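PDB 3TXV: probable tagatose 6-phosphate kinase from Sinorhizobium meliloti, which probably acts in carbohydrate metabolism, where tagatose-6-phosphate kinase activity is tentatively assigned to this member of the GatZ/KbaZ-like family. Local coordinates for residues A[25-30]-A[285-290]; A[51-56]-A[93-98]; A[58-63]-A[99-104]; A[112-117]-A[153-158]. All coordinates share one frame; numbering follows the deposited sequence.

Contact 1: A[25-30]-A[285-290]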
loop_
_atom_site.group_PDB
_atom_site.type_symbol
_atom_site.label_atom_id
_atom_site.label_comp_id
_atom_site.label_asym_id
_atom_site.label_seq_id
_atom_site.Cartn_x
_atom_site.Cartn_y
_atom_site.Cartn_z
ATOM N N SER A 25 4.950 -1.487 5.928
ATOM C CA SER A 25 4.007 -2.271 5.145
ATOM C C SER A 25 3.923 -1.716 3.740
ATOM O O SER A 25 3.582 -0.553 3.541
ATOM C CB SER A 25 2.639 -2.253 5.806
ATOM O OG SER A 25 1.843 -3.286 5.290
ATOM N N ILE A 26 4.248 -2.531 2.755
ATOM C CA ILE A 26 4.249 -2.043 1.392
ATOM C C ILE A 26 3.015 -2.535 0.673
ATOM O O ILE A 26 2.953 -3.724 0.345
ATOM C CB ILE A 26 5.458 -2.554 0.620
ATOM C CG1 ILE A 26 6.754 -2.541 1.487
ATOM C CG2 ILE A 26 5.553 -1.834 -0.682
ATOM C CD1 ILE A 26 7.131 -1.198 2.142
ATOM N N CYS A 27 2.033 -1.649 0.449
ATOM C CA CYS A 27 0.902 -1.984 -0.421
ATOM C C CYS A 27 1.032 -1.255 -1.713
ATOM O O CYS A 27 0.331 -0.263 -1.964
ATOM C CB CYS A 27 -0.453 -1.612 0.162
ATOM S SG CYS A 27 -0.374 -1.382 1.869
ATOM N N SER A 28 1.938 -1.736 -2.535
ATOM C CA SER A 28 1.908 -1.358 -3.911
ATOM C C SER A 28 1.863 -2.642 -4.729
ATOM O O SER A 28 2.277 -3.711 -4.278
ATOM C CB SER A 28 3.096 -0.460 -4.262
ATOM O OG SER A 28 2.642 0.688 -4.977
ATOM N N ALA A 29 1.303 -2.520 -5.916
ATOM C CA ALA A 29 1.165 -3.619 -6.826
ATOM C C ALA A 29 2.304 -3.570 -7.804
ATOM O O ALA A 29 2.502 -4.524 -8.555
ATOM C CB ALA A 29 -0.138 -3.491 -7.575
ATOM N N HIS A 30 3.045 -2.459 -7.808
ATOM C CA HIS A 30 3.979 -2.171 -8.897
ATOM C C HIS A 30 5.246 -3.003 -8.787
ATOM O O HIS A 30 5.934 -2.919 -7.778
ATOM C CB HIS A 30 4.321 -0.669 -8.976
ATOM C CG HIS A 30 4.886 -0.262 -10.302
ATOM N ND1 HIS A 30 6.155 -0.615 -10.708
ATOM C CD2 HIS A 30 4.333 0.411 -11.337
ATOM C CE1 HIS A 30 6.367 -0.158 -11.931
ATOM N NE2 HIS A 30 5.276 0.463 -12.338
ATOM N N ILE A 285 3.073 -0.617 12.841
ATOM C CA ILE A 285 2.946 -1.079 11.472
ATOM C C ILE A 285 2.489 0.115 10.684
ATOM O O ILE A 285 1.457 0.730 11.008
ATOM C CB ILE A 285 1.933 -2.191 11.313
ATOM C CG1 ILE A 285 2.436 -3.468 12.001
ATOM C CG2 ILE A 285 1.666 -2.399 9.858
ATOM C CD1 ILE A 285 1.352 -4.342 12.463
ATOM N N LEU A 286 3.286 0.430 9.664
ATOM C CA LEU A 286 3.190 1.635 8.871
ATOM C C LEU A 286 2.857 1.252 7.460
ATOM O O LEU A 286 3.701 0.726 6.749
ATOM C CB LEU A 286 4.547 2.335 8.872
ATOM C CG LEU A 286 5.003 2.822 10.238
ATOM C CD1 LEU A 286 6.503 2.920 10.270
ATOM C CD2 LEU A 286 4.333 4.174 10.564
ATOM N N LYS A 287 1.684 1.583 6.991
ATOM C CA LYS A 287 1.363 1.255 5.637
ATOM C C LYS A 287 1.674 2.386 4.697
ATOM O O LYS A 287 1.203 3.481 4.859
ATOM C CB LYS A 287 -0.109 0.946 5.541
ATOM C CG LYS A 287 -0.504 -0.343 6.151
ATOM C CD LYS A 287 -1.829 -0.800 5.626
ATOM C CE LYS A 287 -1.735 -2.120 4.948
ATOM N NZ LYS A 287 -2.702 -3.079 5.457
ATOM N N VAL A 288 2.507 2.130 3.721
ATOM C CA VAL A 288 2.762 3.115 2.735
ATOM C C VAL A 288 2.467 2.434 1.462
ATOM O O VAL A 288 2.759 1.305 1.314
ATOM C CB VAL A 288 4.185 3.514 2.781
ATOM C CG1 VAL A 288 5.031 2.343 2.659
ATOM C CG2 VAL A 288 4.484 4.539 1.766
ATOM N N GLY A 289 1.854 3.154 0.545
ATOM C CA GLY A 289 1.669 2.729 -0.814
ATOM C C GLY A 289 1.895 3.834 -1.807
ATOM O O GLY A 289 2.794 3.807 -2.583
ATOM N N PRO A 290 1.045 4.827 -1.744
ATOM C CA PRO A 290 0.970 5.912 -2.689
ATOM C C PRO A 290 2.224 6.710 -2.727
ATOM O O PRO A 290 2.682 7.126 -3.741
ATOM C CB PRO A 290 -0.168 6.710 -2.137
ATOM C CG PRO A 290 -1.053 5.709 -1.592
ATOM C CD PRO A 290 -0.291 4.496 -1.271
#
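Lys287 and Ser25 project from the same face of the sheet, and the aliphatic part of the lysine runs alongside the first strand: its CG lies 3.7 Å from Ser25 CB, and its CE comes within 3.4 Å of Cys27 SG. The lysine side chain bends at chi3 and chi4 and carries NZ to salt bridges with Glu263 and Asp94. Ser25 OG is hydrogen-bonded to Glu51. On the face bearing Ile26 and Val288 the two side chains lie side by side and point the same way, with Ile26 CD1 4.1 Å from Val288 CG1; helix 407-424 packs on both. The end-to-end directions of the touching parts differ by 13°, as expected of parallel strands, and here the first and last strands of an eight-stranded TIM-type barrel meet and close it. A leucine in place of Lys287 would carry no ammonium group and would probably leave Glu263 and Asp94 without their shared positive partner in the barrel interior. The backbone ladder has three rungs: Ser25 N to Leu286 O at 2.7 Å, Val288 N to Ser25 O at 2.9 Å and nearly straight (172°), and Cys27 N to Val288 O at 3.2 Å.

Contact 2: A[51-56]-A[93-98]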
loop_
_atom_site.group_PDB
_atom_site.type_symbol
_atom_site.label_atom_id
_atom_site.label_comp_id
_atom_site.label_asym_id
_atom_site.label_seq_id
_atom_site.Cartn_x
_atom_site.Cartn_y
_atom_site.Cartn_z
ATOM N N GLU A 51 1.734 -6.353 0.960
ATOM C CA GLU A 51 0.293 -6.461 1.193
ATOM C C GLU A 51 -0.518 -6.256 -0.089
ATOM O O GLU A 51 -0.116 -5.518 -0.959
ATOM C CB GLU A 51 -0.141 -5.447 2.261
ATOM C CG GLU A 51 0.625 -5.540 3.566
ATOM C CD GLU A 51 -0.305 -5.557 4.764
ATOM O OE1 GLU A 51 -1.434 -6.100 4.614
ATOM O OE2 GLU A 51 0.080 -5.033 5.849
ATOM N N ALA A 52 -1.652 -6.931 -0.194
ATOM C CA ALA A 52 -2.618 -6.702 -1.255
ATOM C C ALA A 52 -3.997 -6.449 -0.609
ATOM O O ALA A 52 -4.198 -6.868 0.524
ATOM C CB ALA A 52 -2.647 -7.896 -2.156
ATOM N N THR A 53 -4.915 -5.748 -1.284
ATOM C CA THR A 53 -6.274 -5.470 -0.718
ATOM C C THR A 53 -7.361 -6.339 -1.324
ATOM O O THR A 53 -7.274 -6.710 -2.475
ATOM C CB THR A 53 -6.788 -3.979 -0.876
ATOM O OG1 THR A 53 -6.422 -3.451 -2.150
ATOM C CG2 THR A 53 -6.297 -3.061 0.222
ATOM N N CYS A 54 -8.397 -6.619 -0.541
ATOM C CA CYS A 54 -9.558 -7.398 -0.953
ATOM C C CYS A 54 -9.903 -7.168 -2.402
ATOM O O CYS A 54 -9.890 -8.113 -3.206
ATOM C CB CYS A 54 -10.764 -7.035 -0.076
ATOM S SG CYS A 54 -11.196 -5.173 -0.001
ATOM N N ASN A 55 -10.206 -5.899 -2.707
ATOM C CA ASN A 55 -10.485 -5.372 -4.059
ATOM C C ASN A 55 -9.446 -5.682 -5.132
ATOM O O ASN A 55 -9.779 -6.057 -6.250
ATOM C CB ASN A 55 -10.602 -3.863 -3.983
ATOM C CG ASN A 55 -11.979 -3.387 -3.549
ATOM O OD1 ASN A 55 -12.973 -4.133 -3.498
ATOM N ND2 ASN A 55 -12.043 -2.099 -3.248
ATOM N N GLN A 56 -8.186 -5.485 -4.776
ATOM C CA GLN A 56 -7.069 -5.651 -5.677
ATOM C C GLN A 56 -6.968 -7.111 -6.129
ATOM O O GLN A 56 -6.799 -7.369 -7.318
ATOM C CB GLN A 56 -5.797 -5.164 -4.953
ATOM C CG GLN A 56 -4.494 -5.093 -5.749
ATOM C CD GLN A 56 -3.278 -4.858 -4.833
ATOM O OE1 GLN A 56 -2.143 -5.272 -5.139
ATOM N NE2 GLN A 56 -3.519 -4.198 -3.696
ATOM N N GLY A 93 -2.696 -9.327 3.627
ATOM C CA GLY A 93 -3.983 -9.134 2.978
ATOM C C GLY A 93 -4.596 -7.962 3.704
ATOM O O GLY A 93 -4.681 -7.948 4.950
ATOM N N ASP A 94 -4.987 -6.956 2.934
ATOM C CA ASP A 94 -5.459 -5.696 3.495
ATOM C C ASP A 94 -6.935 -5.488 3.239
ATOM O O ASP A 94 -7.434 -5.727 2.137
ATOM C CB ASP A 94 -4.659 -4.526 2.918
ATOM C CG ASP A 94 -5.131 -3.172 3.449
ATOM O OD1 ASP A 94 -5.579 -3.135 4.613
ATOM O OD2 ASP A 94 -5.065 -2.160 2.720
ATOM N N HIS A 95 -7.624 -5.014 4.265
ATOM C CA HIS A 95 -9.076 -4.843 4.207
ATOM C C HIS A 95 -9.759 -6.076 3.624
ATOM O O HIS A 95 -10.354 -5.986 2.557
ATOM C CB HIS A 95 -9.478 -3.579 3.396
ATOM C CG HIS A 95 -9.069 -2.296 4.049
ATOM N ND1 HIS A 95 -9.768 -1.744 5.103
ATOM C CD2 HIS A 95 -8.018 -1.469 3.818
ATOM C CE1 HIS A 95 -9.156 -0.637 5.502
ATOM N NE2 HIS A 95 -8.091 -0.448 4.739
ATOM N N LEU A 96 -9.679 -7.217 4.303
ATOM C CA LEU A 96 -10.386 -8.415 3.832
ATOM C C LEU A 96 -11.757 -8.486 4.452
ATOM O O LEU A 96 -11.934 -8.179 5.618
ATOM C CB LEU A 96 -9.597 -9.680 4.156
ATOM C CG LEU A 96 -8.308 -10.003 3.388
ATOM C CD1 LEU A 96 -7.698 -8.836 2.666
ATOM C CD2 LEU A 96 -7.315 -10.615 4.341
ATOM N N GLY A 97 -12.733 -8.894 3.661
ATOM C CA GLY A 97 -14.127 -8.859 4.093
ATOM C C GLY A 97 -15.075 -8.647 2.937
ATOM O O GLY A 97 -14.714 -8.903 1.794
ATOM N N PRO A 98 -16.301 -8.166 3.222
ATOM C CA PRO A 98 -17.379 -7.991 2.226
ATOM C C PRO A 98 -17.193 -6.843 1.236
ATOM O O PRO A 98 -17.952 -6.749 0.262
ATOM C CB PRO A 98 -18.616 -7.699 3.076
ATOM C CG PRO A 98 -18.241 -7.884 4.492
ATOM C CD PRO A 98 -16.743 -7.843 4.591
#
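Asp94 and Thr53 pair on adjacent parallel strands, the second and third of the barrel, which helix 68-81 links into a beta-alpha-beta unit. The two side chains lie side by side and point the same way. Asp94 CB starts 3.4 Å from Ala52 O and 3.5 Å from Thr53 CG2. With chi1 at 179°, CG sits anti to the backbone N and remains against the same methyl, Thr53 CG2 being 3.4 Å from Asp94 CG. At the tip the carboxylate divides its partners: OD2 is the oxygen beside the threonine methyl, while OD1 takes a salt bridge from Lys287 and a hydrogen bond with His129. The main chain fixes the register, Cys54 N donating to Asp94 O at 3.0 Å (N-H...O angle 153°) and Asp94 N to Ala52 O. The chain turns a corner at His95, whose ring receives Thr53 CG2 at its edge and whose ND1 is hydrogen-bonded to Asp131. Together with Glu178 and His265, His95 faces one vacant point, consistent with an empty metal site, although this is unconfirmed. Past the corner, Leu96 CD1 reaches back to within 4.0 Å of Cys54 N.

Contact 3: A[58-63]-A[99-104]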
loop_
_atom_site.group_PDB
_atom_site.type_symbol
_atom_site.label_atom_id
_atom_site.label_comp_id
_atom_site.label_asym_id
_atom_site.label_seq_id
_atom_site.Cartn_x
_atom_site.Cartn_y
_atom_site.Cartn_z
ATOM N N ASN A 58 -8.513 -11.238 -5.396
ATOM C CA ASN A 58 -9.415 -12.190 -4.755
ATOM C C ASN A 58 -9.745 -13.309 -5.725
ATOM O O ASN A 58 -9.349 -13.233 -6.877
ATOM C CB ASN A 58 -10.693 -11.496 -4.254
ATOM C CG ASN A 58 -11.395 -10.694 -5.337
ATOM O OD1 ASN A 58 -11.803 -11.230 -6.376
ATOM N ND2 ASN A 58 -11.548 -9.397 -5.094
ATOM N N GLN A 59 -10.479 -14.326 -5.269
ATOM C CA GLN A 59 -10.781 -15.509 -6.083
ATOM C C GLN A 59 -11.293 -15.167 -7.461
ATOM O O GLN A 59 -11.013 -15.903 -8.409
ATOM C CB GLN A 59 -11.799 -16.429 -5.391
ATOM C CG GLN A 59 -13.241 -15.892 -5.357
ATOM C CD GLN A 59 -13.482 -15.006 -4.161
ATOM O OE1 GLN A 59 -12.540 -14.403 -3.641
ATOM N NE2 GLN A 59 -14.742 -14.934 -3.700
ATOM N N ASP A 60 -12.042 -14.061 -7.552
ATOM C CA ASP A 60 -12.711 -13.630 -8.789
ATOM C C ASP A 60 -11.806 -12.827 -9.709
ATOM O O ASP A 60 -12.212 -12.486 -10.828
ATOM C CB ASP A 60 -13.976 -12.813 -8.496
ATOM C CG ASP A 60 -15.137 -13.667 -7.984
ATOM O OD1 ASP A 60 -16.008 -13.084 -7.281
ATOM O OD2 ASP A 60 -15.179 -14.897 -8.276
ATOM N N GLY A 61 -10.599 -12.528 -9.228
ATOM C CA GLY A 61 -9.582 -11.808 -9.994
ATOM C C GLY A 61 -9.346 -10.387 -9.503
ATOM O O GLY A 61 -8.294 -9.783 -9.779
ATOM N N GLY A 62 -10.323 -9.853 -8.769
ATOM C CA GLY A 62 -10.282 -8.455 -8.317
ATOM C C GLY A 62 -10.361 -7.526 -9.512
ATOM O O GLY A 62 -11.033 -7.847 -10.495
ATOM N N TYR A 63 -9.679 -6.383 -9.442
ATOM C CA TYR A 63 -9.524 -5.539 -10.636
ATOM C C TYR A 63 -8.160 -5.767 -11.307
ATOM O O TYR A 63 -7.853 -5.109 -12.281
ATOM C CB TYR A 63 -9.787 -4.031 -10.361
ATOM C CG TYR A 63 -8.860 -3.431 -9.332
ATOM C CD1 TYR A 63 -7.523 -3.104 -9.650
ATOM C CD2 TYR A 63 -9.292 -3.218 -8.031
ATOM C CE1 TYR A 63 -6.652 -2.581 -8.686
ATOM C CE2 TYR A 63 -8.427 -2.690 -7.068
ATOM C CZ TYR A 63 -7.115 -2.386 -7.397
ATOM O OH TYR A 63 -6.284 -1.882 -6.418
ATOM N N ASN A 99 -16.217 -5.971 1.458
ATOM C CA ASN A 99 -16.073 -4.766 0.623
ATOM C C ASN A 99 -16.233 -4.926 -0.895
ATOM O O ASN A 99 -16.943 -4.150 -1.510
ATOM C CB ASN A 99 -14.767 -4.048 0.932
ATOM C CG ASN A 99 -14.679 -2.706 0.263
ATOM O OD1 ASN A 99 -15.188 -1.713 0.782
ATOM N ND2 ASN A 99 -14.029 -2.660 -0.897
ATOM N N PRO A 100 -15.569 -5.917 -1.520
ATOM C CA PRO A 100 -15.677 -5.920 -2.988
ATOM C C PRO A 100 -17.037 -6.380 -3.495
ATOM O O PRO A 100 -17.254 -6.452 -4.718
ATOM C CB PRO A 100 -14.605 -6.916 -3.422
ATOM C CG PRO A 100 -13.704 -7.023 -2.262
ATOM C CD PRO A 100 -14.586 -6.907 -1.067
ATOM N N TRP A 101 -17.941 -6.683 -2.570
ATOM C CA TRP A 101 -19.231 -7.238 -2.936
ATOM C C TRP A 101 -20.280 -6.601 -2.095
ATOM O O TRP A 101 -21.348 -7.183 -1.892
ATOM C CB TRP A 101 -19.260 -8.741 -2.697
ATOM C CG TRP A 101 -18.282 -9.481 -3.523
ATOM C CD1 TRP A 101 -18.369 -9.742 -4.849
ATOM C CD2 TRP A 101 -17.060 -10.064 -3.074
ATOM N NE1 TRP A 101 -17.269 -10.464 -5.267
ATOM C CE2 TRP A 101 -16.450 -10.670 -4.190
ATOM C CE3 TRP A 101 -16.412 -10.125 -1.836
ATOM C CZ2 TRP A 101 -15.221 -11.321 -4.111
ATOM C CZ3 TRP A 101 -15.198 -10.797 -1.757
ATOM C CH2 TRP A 101 -14.619 -11.381 -2.891
ATOM N N LYS A 102 -19.982 -5.397 -1.616
ATOM C CA LYS A 102 -20.846 -4.730 -0.668
ATOM C C LYS A 102 -22.159 -4.208 -1.276
ATOM O O LYS A 102 -23.132 -3.910 -0.569
ATOM C CB LYS A 102 -20.071 -3.653 0.063
ATOM C CG LYS A 102 -19.776 -2.412 -0.728
ATOM C CD LYS A 102 -19.062 -1.416 0.188
ATOM C CE LYS A 102 -19.376 0.017 -0.160
ATOM N NZ LYS A 102 -18.081 0.731 -0.169
ATOM N N HIS A 103 -22.205 -4.134 -2.597
ATOM C CA HIS A 103 -23.470 -3.824 -3.263
ATOM C C HIS A 103 -24.471 -4.969 -3.122
ATOM O O HIS A 103 -25.679 -4.751 -3.254
ATOM C CB HIS A 103 -23.233 -3.520 -4.728
ATOM C CG HIS A 103 -22.412 -4.557 -5.410
ATOM N ND1 HIS A 103 -22.955 -5.490 -6.261
ATOM C CD2 HIS A 103 -21.088 -4.834 -5.338
ATOM C CE1 HIS A 103 -21.997 -6.285 -6.713
ATOM N NE2 HIS A 103 -20.856 -5.911 -6.164
ATOM N N LEU A 104 -23.965 -6.179 -2.850
ATOM C CA LEU A 104 -24.835 -7.368 -2.662
ATOM C C LEU A 104 -25.452 -7.493 -1.267
ATOM O O LEU A 104 -25.040 -6.785 -0.335
ATOM C CB LEU A 104 -24.115 -8.655 -3.061
ATOM C CG LEU A 104 -23.703 -8.680 -4.528
ATOM C CD1 LEU A 104 -22.763 -9.875 -4.855
ATOM C CD2 LEU A 104 -24.950 -8.630 -5.440
#
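The indole of Trp101 meets Asp60 at its edge and carries its own neighbour Pro100 on one face, with Pro100 CB 3.9 Å above the plane of the Trp101 ring and over its centre. Asp60 OD1 lies near the ring plane, 3.5 Å from Trp101 NE1, with the carboxylate turned 84° from the indole; this oxygen also makes a long, weak ion pair with Lys112. Two amides approach the six-membered ring obliquely. That of Gln59 brings NE2 to 3.6 Å from Trp101 CH2, its plane 45° from the ring. A bend at chi2 (-87°) folds the glutamine chain so that its end comes nearer the indole. Asn58 presents CG at 4.1 Å from Trp101 CZ2. Its own amide is occupied at both ends: ND2 is hydrogen-bonded to the carbonyl of Cys54, and OD1 accepts weak bonds from Asp60 N and Gly62 N. The two weak OD1 bonds lie within and just beyond the type I turn from Asn58 to Gly61, closed by Gly61 N to Asn58 O at 2.8 Å. An alanine at Gln59 would have no amide to set beside the indole, and is likely to open a gap between Trp101 and helix 106-121, which Gln59 also touches. Both segments follow barrel strands and precede helices, so the contact joins two adjacent beta-alpha loops at the C-terminal rim of a TIM-type barrel.

Contact 4: A[112-117]-A[153-158]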
loop_
_atom_site.group_PDB
_atom_site.type_symbol
_atom_site.label_atom_id
_atom_site.label_comp_id
_atom_site.label_asym_id
_atom_site.label_seq_id
_atom_site.Cartn_x
_atom_site.Cartn_y
_atom_site.Cartn_z
ATOM N N LYS A 112 -18.746 -14.618 0.005
ATOM C CA LYS A 112 -17.598 -14.385 -0.861
ATOM C C LYS A 112 -16.429 -13.915 -0.021
ATOM O O LYS A 112 -15.285 -14.236 -0.303
ATOM C CB LYS A 112 -17.941 -13.355 -1.939
ATOM C CG LYS A 112 -19.292 -13.561 -2.609
ATOM C CD LYS A 112 -19.199 -13.539 -4.148
ATOM C CE LYS A 112 -18.269 -14.636 -4.682
ATOM N NZ LYS A 112 -18.477 -14.897 -6.110
ATOM N N ALA A 113 -16.709 -13.163 1.025
ATOM C CA ALA A 113 -15.677 -12.855 1.979
ATOM C C ALA A 113 -15.068 -14.195 2.408
ATOM O O ALA A 113 -13.857 -14.318 2.540
ATOM C CB ALA A 113 -16.257 -12.107 3.169
ATOM N N GLU A 114 -15.915 -15.211 2.551
ATOM C CA GLU A 114 -15.501 -16.510 3.057
ATOM C C GLU A 114 -14.654 -17.305 2.088
ATOM O O GLU A 114 -13.615 -17.816 2.484
ATOM C CB GLU A 114 -16.710 -17.309 3.532
ATOM C CG GLU A 114 -17.192 -16.863 4.896
ATOM C CD GLU A 114 -18.499 -17.510 5.313
ATOM O OE1 GLU A 114 -19.383 -16.782 5.844
ATOM O OE2 GLU A 114 -18.639 -18.746 5.127
ATOM N N ALA A 115 -15.073 -17.386 0.828
ATOM C CA ALA A 115 -14.271 -18.057 -0.212
ATOM C C ALA A 115 -12.920 -17.371 -0.383
ATOM O O ALA A 115 -11.901 -18.016 -0.682
ATOM C CB ALA A 115 -15.013 -18.115 -1.548
HETATM N N MSE A 116 -12.929 -16.058 -0.142
HETATM C CA MSE A 116 -11.761 -15.248 -0.389
HETATM C C MSE A 116 -10.735 -15.441 0.712
HETATM O O MSE A 116 -9.548 -15.590 0.438
HETATM C CB MSE A 116 -12.152 -13.789 -0.503
HETATM C CG MSE A 116 -12.107 -13.094 0.830
HETATM SE SE MSE A 116 -10.466 -12.059 1.119
HETATM C CE MSE A 116 -11.056 -10.676 -0.218
ATOM N N ILE A 117 -11.202 -15.408 1.957
ATOM C CA ILE A 117 -10.341 -15.610 3.100
ATOM C C ILE A 117 -9.585 -16.941 2.954
ATOM O O ILE A 117 -8.374 -16.973 3.185
ATOM C CB ILE A 117 -11.133 -15.485 4.424
ATOM C CG1 ILE A 117 -10.770 -14.198 5.160
ATOM C CG2 ILE A 117 -10.875 -16.650 5.360
ATOM C CD1 ILE A 117 -9.329 -14.091 5.574
ATOM N N ALA A 153 -15.129 -12.353 13.215
ATOM C CA ALA A 153 -14.957 -13.682 13.800
ATOM C C ALA A 153 -15.289 -14.841 12.856
ATOM O O ALA A 153 -14.591 -15.858 12.870
ATOM C CB ALA A 153 -15.765 -13.818 15.063
ATOM N N ARG A 154 -16.331 -14.706 12.048
ATOM C CA ARG A 154 -16.592 -15.768 11.133
ATOM C C ARG A 154 -15.383 -15.938 10.244
ATOM O O ARG A 154 -14.942 -17.061 10.019
ATOM C CB ARG A 154 -17.880 -15.630 10.307
ATOM C CG ARG A 154 -18.130 -16.961 9.592
ATOM C CD ARG A 154 -19.371 -17.067 8.794
ATOM N NE ARG A 154 -20.450 -17.751 9.524
ATOM C CZ ARG A 154 -21.615 -18.117 8.983
ATOM N NH1 ARG A 154 -21.865 -17.904 7.684
ATOM N NH2 ARG A 154 -22.522 -18.709 9.736
ATOM N N LEU A 155 -14.834 -14.836 9.738
ATOM C CA LEU A 155 -13.728 -14.952 8.783
ATOM C C LEU A 155 -12.464 -15.515 9.448
ATOM O O LEU A 155 -11.724 -16.294 8.841
ATOM C CB LEU A 155 -13.463 -13.633 8.101
ATOM C CG LEU A 155 -14.511 -13.278 7.065
ATOM C CD1 LEU A 155 -14.359 -11.845 6.585
ATOM C CD2 LEU A 155 -14.463 -14.243 5.890
ATOM N N ALA A 156 -12.247 -15.143 10.704
ATOM C CA ALA A 156 -11.198 -15.726 11.493
ATOM C C ALA A 156 -11.300 -17.267 11.504
ATOM O O ALA A 156 -10.310 -17.977 11.293
ATOM C CB ALA A 156 -11.278 -15.181 12.868
ATOM N N ALA A 157 -12.509 -17.774 11.722
ATOM C CA ALA A 157 -12.739 -19.194 11.926
ATOM C C ALA A 157 -12.784 -19.955 10.636
ATOM O O ALA A 157 -12.756 -21.176 10.648
ATOM C CB ALA A 157 -14.021 -19.408 12.666
ATOM N N VAL A 158 -12.880 -19.254 9.515
ATOM C CA VAL A 158 -12.851 -19.922 8.225
ATOM C C VAL A 158 -11.397 -19.954 7.868
ATOM O O VAL A 158 -10.925 -20.888 7.213
ATOM C CB VAL A 158 -13.679 -19.185 7.178
ATOM C CG1 VAL A 158 -13.497 -19.801 5.802
ATOM C CG2 VAL A 158 -15.161 -19.216 7.569
#
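Two neighbouring helices of the barrel's outer layer, 106-121 and 145-161, pack here through Leu155 and Val158 on one side and Ala113, Glu114 and Ile117 on the other. The short segment axes approach to 9.3 Å and run broadly the same way, with a signed crossing angle of -35°. Leu155 is the most extensively covered residue here. Its CD2 lies 3.9 Å from Ala113 CB, 3.9 Å from Glu114 CG and 3.8 Å from Ile117 CG1, so a single methyl meets three residues of the opposing helix; Leu155 also touches Met110. Those four residues are spaced i, i+3, i+4 and i+7, which is consistent with knobs-into-holes packing of Leu155. Ile117 and Leu155 both rest on Leu130 of strand 127-130, which places this helix pair on the outside of the TIM-type barrel wall. One turn further along, Val158 spreads its branches: CG1 meets Ile117 CG2 at 4.1 Å, and CG2 meets Glu114 CG at 4.1 Å, the valine and glutamate side chains crossing at about a right angle. Toward solvent, a bend at chi3 (-98°) turns the end of Arg154 so that NH1 forms a salt bridge with Glu114 OE1 at 3.3 Å. This bond is nearly straight (170°) and uses the syn side of the carboxylate, while OE1 lies at the edge of the guanidinium group and in its plane. The two flat groups are nearly perpendicular, and one N-H joins them. Both residues also touch a crystal neighbour, which may influence their exact placement.

From the N terminus, the first strand leads into 25-30, whose partner 285-290 comes only after the rest of the barrel has been built; contact 1 therefore closes a loop of 254 residues that encloses the other three. Contact 2 joins the second and third strands, and contact 3 the loops that follow them, closing short loops of 36 and 35 residues. Their segments alternate along the chain, so these two contacts cross. Contact 4, in series with both, closes another 35 residues and pairs helices 106-121 and 145-161 outside the barrel. Charges tie contacts 1 and 2 through Lys287 and Asp94, a weak hydrogen bond between Asn55 and Asn99 links contacts 2 and 3, and Met116 packs on Cys54 and Leu96 where contact 4 meets contact 2.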